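Local coordinates for oxidoreductase, short chain dehydrogenase/reductase family protein (Bifidobacterium adolescentis L2-32, PDB 6OW4) that acts as an NADH-dependent 20beta-hydroxysteroid dehydrogenase, interconverting 20-keto and 20beta-hydroxy steroids on a short-chain dehydrogenase/reductase scaffold, at residues Leu119-Phe124 / His170-Ser175; Asn188-Ser193 / Asp248-Val253. All coordinates share one frame; numbering follows the deposited sequence.

Interaction 1 of 2, residues Leu119-Phe124 / His170-Ser175; sequences LGTVDF and HGHGGS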
ATOM      1  N   LEU F 119      25.843 -14.884  25.764  1.00 53.95           N
ATOM      2  CA  LEU F 119      26.154 -13.757  24.841  1.00 52.48           C
ATOM      3  C   LEU F 119      26.352 -12.461  25.641  1.00 50.88           C
ATOM      4  O   LEU F 119      27.355 -11.763  25.387  1.00 49.20           O
ATOM      5  CB  LEU F 119      25.017 -13.619  23.822  1.00 52.28           C
ATOM      6  CG  LEU F 119      25.433 -13.238  22.402  1.00 52.94           C
ATOM      7  CD1 LEU F 119      26.355 -14.288  21.796  1.00 53.69           C
ATOM      8  CD2 LEU F 119      24.208 -13.046  21.521  1.00 52.65           C
ATOM      9  N   GLY F 120      25.429 -12.155  26.558  1.00 48.62           N
ATOM     10  CA  GLY F 120      25.470 -10.954  27.415  1.00 47.76           C
ATOM     11  C   GLY F 120      24.169 -10.175  27.350  1.00 46.00           C
ATOM     12  O   GLY F 120      23.588  -9.910  28.419  1.00 47.26           O
ATOM     13  N   THR F 121      23.730  -9.819  26.138  1.00 43.82           N
ATOM     14  CA  THR F 121      22.466  -9.081  25.869  1.00 42.46           C
ATOM     15  C   THR F 121      22.074  -9.245  24.396  1.00 39.92           C
ATOM     16  O   THR F 121      22.786  -9.968  23.669  1.00 37.91           O
ATOM     17  CB  THR F 121      22.591  -7.599  26.249  1.00 42.80           C
ATOM     18  OG1 THR F 121      21.302  -7.001  26.112  1.00 43.21           O
ATOM     19  CG2 THR F 121      23.595  -6.844  25.403  1.00 42.82           C
ATOM     20  N   VAL F 122      20.980  -8.592  23.990  1.00 39.61           N
ATOM     21  CA  VAL F 122      20.444  -8.592  22.597  1.00 39.53           C
ATOM     22  C   VAL F 122      20.183  -7.138  22.183  1.00 38.92           C
ATOM     23  O   VAL F 122      19.222  -6.540  22.705  1.00 38.71           O
ATOM     24  CB  VAL F 122      19.179  -9.468  22.492  1.00 40.19           C
ATOM     25  CG1 VAL F 122      18.449  -9.285  21.170  1.00 40.12           C
ATOM     26  CG2 VAL F 122      19.502 -10.938  22.716  1.00 41.02           C
ATOM     27  N   ASP F 123      21.034  -6.599  21.301  1.00 38.25           N
ATOM     28  CA  ASP F 123      20.901  -5.256  20.673  1.00 37.63           C
ATOM     29  C   ASP F 123      20.086  -5.379  19.382  1.00 35.45           C
ATOM     30  O   ASP F 123      19.391  -4.411  19.033  1.00 34.20           O
ATOM     31  CB  ASP F 123      22.267  -4.638  20.360  1.00 38.39           C
ATOM     32  CG  ASP F 123      23.123  -4.365  21.584  1.00 40.32           C
ATOM     33  OD1 ASP F 123      22.797  -3.420  22.330  1.00 43.54           O
ATOM     34  OD2 ASP F 123      24.110  -5.100  21.782  1.00 42.26           O
ATOM     35  N   PHE F 124      20.190  -6.514  18.686  1.00 33.46           N
ATOM     36  CA  PHE F 124      19.462  -6.797  17.422  1.00 32.31           C
ATOM     37  C   PHE F 124      18.988  -8.253  17.402  1.00 30.78           C
ATOM     38  O   PHE F 124      19.575  -9.096  18.103  1.00 31.45           O
ATOM     39  CB  PHE F 124      20.357  -6.512  16.215  1.00 32.97           C
ATOM     40  CG  PHE F 124      21.562  -7.413  16.117  1.00 33.88           C
ATOM     41  CD1 PHE F 124      21.495  -8.617  15.431  1.00 34.48           C
ATOM     42  CD2 PHE F 124      22.757  -7.066  16.727  1.00 34.52           C
ATOM     43  CE1 PHE F 124      22.601  -9.449  15.352  1.00 34.62           C
ATOM     44  CE2 PHE F 124      23.864  -7.898  16.641  1.00 34.89           C
ATOM     45  CZ  PHE F 124      23.784  -9.087  15.954  1.00 34.90           C
ATOM     46  N   HIS F 170      16.886  -5.238  30.096  1.00 38.48           N
ATOM     47  CA  HIS F 170      18.298  -4.770  30.173  1.00 39.23           C
ATOM     48  C   HIS F 170      18.354  -3.238  30.112  1.00 38.05           C
ATOM     49  O   HIS F 170      19.436  -2.684  30.387  1.00 38.77           O
ATOM     50  CB  HIS F 170      19.144  -5.439  29.081  1.00 39.50           C
ATOM     51  CG  HIS F 170      19.479  -6.860  29.390  1.00 40.22           C
ATOM     52  ND1 HIS F 170      20.544  -7.514  28.804  1.00 40.43           N
ATOM     53  CD2 HIS F 170      18.916  -7.740  30.245  1.00 39.88           C
ATOM     54  CE1 HIS F 170      20.610  -8.743  29.268  1.00 40.45           C
ATOM     55  NE2 HIS F 170      19.625  -8.906  30.157  1.00 40.89           N
ATOM     56  N   GLY F 171      17.238  -2.591  29.756  1.00 37.18           N
ATOM     57  CA  GLY F 171      17.060  -1.127  29.821  1.00 36.08           C
ATOM     58  C   GLY F 171      17.848  -0.406  28.742  1.00 35.39           C
ATOM     59  O   GLY F 171      18.607   0.516  29.086  1.00 35.01           O
ATOM     60  N   HIS F 172      17.668  -0.807  27.481  1.00 34.79           N
ATOM     61  CA  HIS F 172      18.304  -0.183  26.289  1.00 34.86           C
ATOM     62  C   HIS F 172      17.486  -0.496  25.031  1.00 33.81           C
ATOM     63  O   HIS F 172      16.570  -1.344  25.107  1.00 34.17           O
ATOM     64  CB  HIS F 172      19.771  -0.626  26.164  1.00 36.23           C
ATOM     65  CG  HIS F 172      19.965  -2.097  26.007  1.00 37.34           C
ATOM     66  ND1 HIS F 172      19.830  -2.738  24.789  1.00 38.10           N
ATOM     67  CD2 HIS F 172      20.305  -3.053  26.899  1.00 38.70           C
ATOM     68  CE1 HIS F 172      20.067  -4.024  24.941  1.00 38.45           C
ATOM     69  NE2 HIS F 172      20.360  -4.244  26.227  1.00 38.85           N
ATOM     70  N   GLY F 173      17.813   0.175  23.923  1.00 32.34           N
ATOM     71  CA  GLY F 173      17.119   0.048  22.626  1.00 31.11           C
ATOM     72  C   GLY F 173      17.628  -1.135  21.822  1.00 30.00           C
ATOM     73  O   GLY F 173      18.375  -1.958  22.389  1.00 31.30           O
ATOM     74  N   GLY F 174      17.244  -1.220  20.545  1.00 27.57           N
ATOM     75  CA  GLY F 174      17.659  -2.305  19.638  1.00 26.00           C
ATOM     76  C   GLY F 174      16.937  -2.262  18.304  1.00 24.65           C
ATOM     77  O   GLY F 174      16.124  -1.343  18.100  1.00 23.99           O
ATOM     78  N   SER F 175      17.223  -3.231  17.429  1.00 24.83           N
ATOM     79  CA  SER F 175      16.703  -3.316  16.037  1.00 25.19           C
ATOM     80  C   SER F 175      16.180  -4.728  15.754  1.00 24.78           C
ATOM     81  O   SER F 175      16.998  -5.669  15.724  1.00 24.81           O
ATOM     82  CB  SER F 175      17.766  -2.923  15.046  1.00 25.44           C
ATOM     83  OG  SER F 175      17.277  -3.013  13.715  1.00 25.81           O
TER
HETATM   84  O   HOH W   1      21.003  -0.619  21.778  1.00 31.99           O

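Interaction 2 of 2, residues Asn188-Ser193 / Asp248-Val253; sequences NYMMGS and DAMLEV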
ATOM      1  N   ASN F 188       2.444 -15.146  -5.823  1.00 45.38           N
ATOM      2  CA  ASN F 188       3.595 -15.334  -6.747  1.00 46.65           C
ATOM      3  C   ASN F 188       3.070 -15.868  -8.084  1.00 49.74           C
ATOM      4  O   ASN F 188       2.407 -16.923  -8.081  1.00 49.64           O
ATOM      5  CB  ASN F 188       4.668 -16.257  -6.164  1.00 46.94           C
ATOM      6  CG  ASN F 188       5.252 -15.759  -4.858  1.00 46.55           C
ATOM      7  OD1 ASN F 188       4.693 -14.870  -4.218  1.00 48.04           O
ATOM      8  ND2 ASN F 188       6.373 -16.331  -4.451  1.00 45.49           N
ATOM      9  N   TYR F 189       3.352 -15.151  -9.174  1.00 53.31           N
ATOM     10  CA  TYR F 189       2.847 -15.430 -10.543  1.00 56.90           C
ATOM     11  C   TYR F 189       3.691 -16.538 -11.190  1.00 60.94           C
ATOM     12  O   TYR F 189       4.935 -16.459 -11.121  1.00 63.14           O
ATOM     13  CB  TYR F 189       2.872 -14.146 -11.377  1.00 57.48           C
ATOM     14  CG  TYR F 189       2.708 -14.356 -12.860  1.00 60.48           C
ATOM     15  CD1 TYR F 189       1.450 -14.435 -13.436  1.00 61.55           C
ATOM     16  CD2 TYR F 189       3.812 -14.479 -13.688  1.00 61.05           C
ATOM     17  CE1 TYR F 189       1.293 -14.630 -14.799  1.00 62.92           C
ATOM     18  CE2 TYR F 189       3.674 -14.673 -15.052  1.00 62.35           C
ATOM     19  CZ  TYR F 189       2.409 -14.750 -15.609  1.00 63.03           C
ATOM     20  OH  TYR F 189       2.267 -14.942 -16.950  1.00 64.59           O
ATOM     21  N   MET F 190       3.027 -17.529 -11.801  1.00 64.66           N
ATOM     22  CA  MET F 190       3.663 -18.612 -12.603  1.00 67.43           C
ATOM     23  C   MET F 190       2.760 -18.969 -13.790  1.00 68.55           C
ATOM     24  O   MET F 190       1.967 -19.925 -13.667  1.00 66.61           O
ATOM     25  CB  MET F 190       3.919 -19.865 -11.758  1.00 69.13           C
ATOM     26  CG  MET F 190       5.150 -19.767 -10.875  1.00 70.24           C
ATOM     27  SD  MET F 190       6.695 -19.628 -11.813  1.00 74.50           S
ATOM     28  CE  MET F 190       6.921 -21.325 -12.344  1.00 72.74           C
ATOM     29  N   MET F 191       2.880 -18.208 -14.883  1.00 71.95           N
ATOM     30  CA  MET F 191       2.284 -18.500 -16.217  1.00 72.73           C
ATOM     31  C   MET F 191       0.774 -18.749 -16.086  1.00 69.81           C
ATOM     32  O   MET F 191       0.323 -19.866 -16.416  1.00 66.95           O
ATOM     33  CB  MET F 191       2.965 -19.719 -16.850  1.00 78.54           C
ATOM     34  CG  MET F 191       4.453 -19.526 -17.081  1.00 81.94           C
ATOM     35  SD  MET F 191       5.271 -21.033 -17.666  1.00 87.37           S
ATOM     36  CE  MET F 191       4.536 -21.204 -19.291  1.00 85.68           C
ATOM     37  N   GLY F 192       0.030 -17.741 -15.617  1.00 66.88           N
ATOM     38  CA  GLY F 192      -1.445 -17.750 -15.532  1.00 63.92           C
ATOM     39  C   GLY F 192      -1.943 -18.057 -14.129  1.00 60.57           C
ATOM     40  O   GLY F 192      -2.901 -17.386 -13.689  1.00 59.01           O
ATOM     41  N   SER F 193      -1.321 -19.034 -13.457  1.00 56.46           N
ATOM     42  CA  SER F 193      -1.721 -19.560 -12.125  1.00 53.03           C
ATOM     43  C   SER F 193      -0.743 -19.090 -11.050  1.00 49.36           C
ATOM     44  O   SER F 193       0.413 -18.795 -11.346  1.00 50.03           O
ATOM     45  CB  SER F 193      -1.808 -21.064 -12.156  1.00 53.09           C
ATOM     46  OG  SER F 193      -2.731 -21.497 -13.144  1.00 54.11           O
ATOM     47  N   ASP F 248      14.300 -19.560 -15.986  1.00 67.67           N
ATOM     48  CA  ASP F 248      14.017 -18.484 -16.977  1.00 67.37           C
ATOM     49  C   ASP F 248      12.517 -18.156 -16.986  1.00 64.44           C
ATOM     50  O   ASP F 248      12.177 -16.991 -17.263  1.00 64.77           O
ATOM     51  CB  ASP F 248      14.516 -18.864 -18.377  1.00 69.00           C
ATOM     52  CG  ASP F 248      16.027 -18.809 -18.540  1.00 67.98           C
ATOM     53  OD1 ASP F 248      16.638 -17.838 -18.052  1.00 67.53           O
ATOM     54  OD2 ASP F 248      16.583 -19.739 -19.159  1.00 69.20           O
ATOM     55  N   ALA F 249      11.656 -19.138 -16.695  1.00 64.54           N
ATOM     56  CA  ALA F 249      10.183 -18.980 -16.619  1.00 63.68           C
ATOM     57  C   ALA F 249       9.810 -18.153 -15.382  1.00 61.32           C
ATOM     58  O   ALA F 249       8.928 -17.281 -15.504  1.00 62.79           O
ATOM     59  CB  ALA F 249       9.504 -20.328 -16.599  1.00 64.35           C
ATOM     60  N   MET F 250      10.454 -18.426 -14.242  1.00 57.58           N
ATOM     61  CA  MET F 250      10.207 -17.750 -12.936  1.00 54.48           C
ATOM     62  C   MET F 250      10.601 -16.269 -13.014  1.00 50.15           C
ATOM     63  O   MET F 250       9.935 -15.457 -12.345  1.00 49.23           O
ATOM     64  CB  MET F 250      11.007 -18.412 -11.811  1.00 55.88           C
ATOM     65  CG  MET F 250      10.478 -19.767 -11.402  1.00 58.97           C
ATOM     66  SD  MET F 250      11.629 -20.641 -10.313  1.00 62.08           S
ATOM     67  CE  MET F 250      11.191 -19.925  -8.730  1.00 60.21           C
ATOM     68  N   LEU F 251      11.646 -15.935 -13.783  1.00 48.59           N
ATOM     69  CA  LEU F 251      12.236 -14.569 -13.858  1.00 46.62           C
ATOM     70  C   LEU F 251      11.596 -13.759 -14.996  1.00 46.61           C
ATOM     71  O   LEU F 251      12.094 -12.649 -15.274  1.00 45.32           O
ATOM     72  CB  LEU F 251      13.751 -14.691 -14.047  1.00 46.38           C
ATOM     73  CG  LEU F 251      14.491 -15.472 -12.961  1.00 44.88           C
ATOM     74  CD1 LEU F 251      15.971 -15.569 -13.291  1.00 45.37           C
ATOM     75  CD2 LEU F 251      14.291 -14.840 -11.594  1.00 44.13           C
ATOM     76  N   GLU F 252      10.537 -14.288 -15.623  1.00 48.16           N
ATOM     77  CA  GLU F 252       9.634 -13.544 -16.546  1.00 48.50           C
ATOM     78  C   GLU F 252       9.349 -12.153 -15.968  1.00 45.35           C
ATOM     79  O   GLU F 252       9.586 -11.149 -16.673  1.00 45.99           O
ATOM     80  CB  GLU F 252       8.305 -14.286 -16.716  1.00 50.73           C
ATOM     81  CG  GLU F 252       8.260 -15.240 -17.895  1.00 53.62           C
ATOM     82  CD  GLU F 252       6.880 -15.829 -18.146  1.00 55.18           C
ATOM     83  OE1 GLU F 252       5.909 -15.044 -18.216  1.00 55.48           O
ATOM     84  OE2 GLU F 252       6.773 -17.067 -18.254  1.00 57.96           O
ATOM     85  N   VAL F 253       8.884 -12.120 -14.715  1.00 42.12           N
ATOM     86  CA  VAL F 253       8.269 -10.934 -14.048  1.00 39.31           C
ATOM     87  C   VAL F 253       9.277 -10.295 -13.081  1.00 35.84           C
ATOM     88  O   VAL F 253       8.834  -9.557 -12.183  1.00 35.20           O
ATOM     89  CB  VAL F 253       6.959 -11.327 -13.333  1.00 39.52           C
ATOM     90  CG1 VAL F 253       5.865 -11.682 -14.328  1.00 40.91           C
ATOM     91  CG2 VAL F 253       7.158 -12.464 -12.340  1.00 39.15           C
TER

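Interaction 1 of 2, residues Leu119-Phe124 / His170-Ser175
Thr121 offers its hydroxyl to two histidines of segment 170-175 at once, a worked example of one small side chain pinning a turn. With OG1 anti to the backbone N (chi1 -173°), the hydroxyl lies 2.8 Å from His170 ND1 and 2.9 Å from His172 NE2, a hydrogen bond in each case. The side chains of Thr121 and His170 slide past each other in opposite directions, so that Thr121 CB also comes to the rim of the His170 ring, in its plane. His172 meets the threonine tip to tip, with OG1 in its ring plane.

Both imidazoles also turn a carbon edge to backbone oxygen. His170 CE1 is 3.3 Å from Gly120 O, and His172 CE1 is 3.5 Å from Val122 O, a buried carbonyl with no hydrogen-bond partner in the model. Within its own segment His172 ND1 donates to Gly173 O over 2.9 Å (153° at the hydrogen). The Asp123 side chain runs at about a right angle to that of His172, its OD1 3.8 Å from His172 CE1, with carboxylate and imidazole planes 41° apart; its OD2 accepts from Lys43 N.

Between the histidines, Gly171 ends helix 142-170 in a Schellman motif. Beyond them the segments merge into the parallel sheet, where Phe124 pairs with Ser175 at the entrance of strands 124-127 and 174-179, the two parallel strands of a beta-alpha-beta crossover of the Rossmann fold through that helix. Ser175 OG turns elsewhere, to Leu272 O.

One hydroxyl hydrogen cannot serve both rings, so at least one imidazole must donate. This probably couples the proton positions of the two histidines: with ND1 donating to Gly173 O, a neutral His172 would present NE2 as an acceptor, leaving His170 ND1 as the likely donor to Thr121 OG1.

Interaction 2 of 2, residues Asn188-Ser193 / Asp248-Val253
On segment 188-193, Tyr189 has CG anti to the backbone N (chi1 166°), which directs its ring to Val253, CD2 3.5 Å from Val253 CG1. Glu252 OE1 lies in the ring plane at the edge, 3.9 Å from Tyr189 CE2. Met191 N lies over one face of the ring, offset toward the rim. An alanine in place of Tyr189 would probably open a gap beside Val253 and leave Phe294 of the second subunit without its edge-to-face ring partner.

Met190 comes next: the bend at chi2 (-64°) turns SD to the helix, 3.8 Å from Met250 CG, and the bend at chi3 sets CE, also near that CG. Met191 then crosses Glu252 at about a right angle, its CG 3.6 Å from Glu252 OE2, its SD more loosely 4.4 Å from Ala249 CB. No hydrogen bond joins the two segments, which meet largely through apolar surfaces.

Met190 N bonds to Ser193 O, with a weak return bond from Ser193 N to Met190 O, in a small antiparallel hairpin of strands 189-190 and 193-194. The hairpin packs on the C-terminal end of helix 244-250, which follows NAD-binding Val233 and Ser235 in a region that usually forms the SDR substrate-binding loop; the Met250 side chain is about 7 Å from the bound NAD, and Tyr189 and Val253 also pack against the second subunit.

How the interactions relate
From the N terminus, the chain first passes through the strands and helices of the early Rossmann half, then reaches interaction 1. Segments 119-124 and 170-175 close a loop that contains strand 124-127, helix 142-170 and the NAD-binding residues Asn128 and Gly130. Strand 174-179 then runs along the sheet, and the chain continues to segment 188-193, where interaction 2 opens. It closes at 248-253 after helix 198-217, with Tyr200 and Lys204, and strand 223-230. The two loops follow in series, neither nesting nor crossing. The contact centres lie about 41 Å apart on opposite sides of the chain's centre: one ties neighbouring sheet strands at their starts, the other joins a hairpin to a helix near the cofactor.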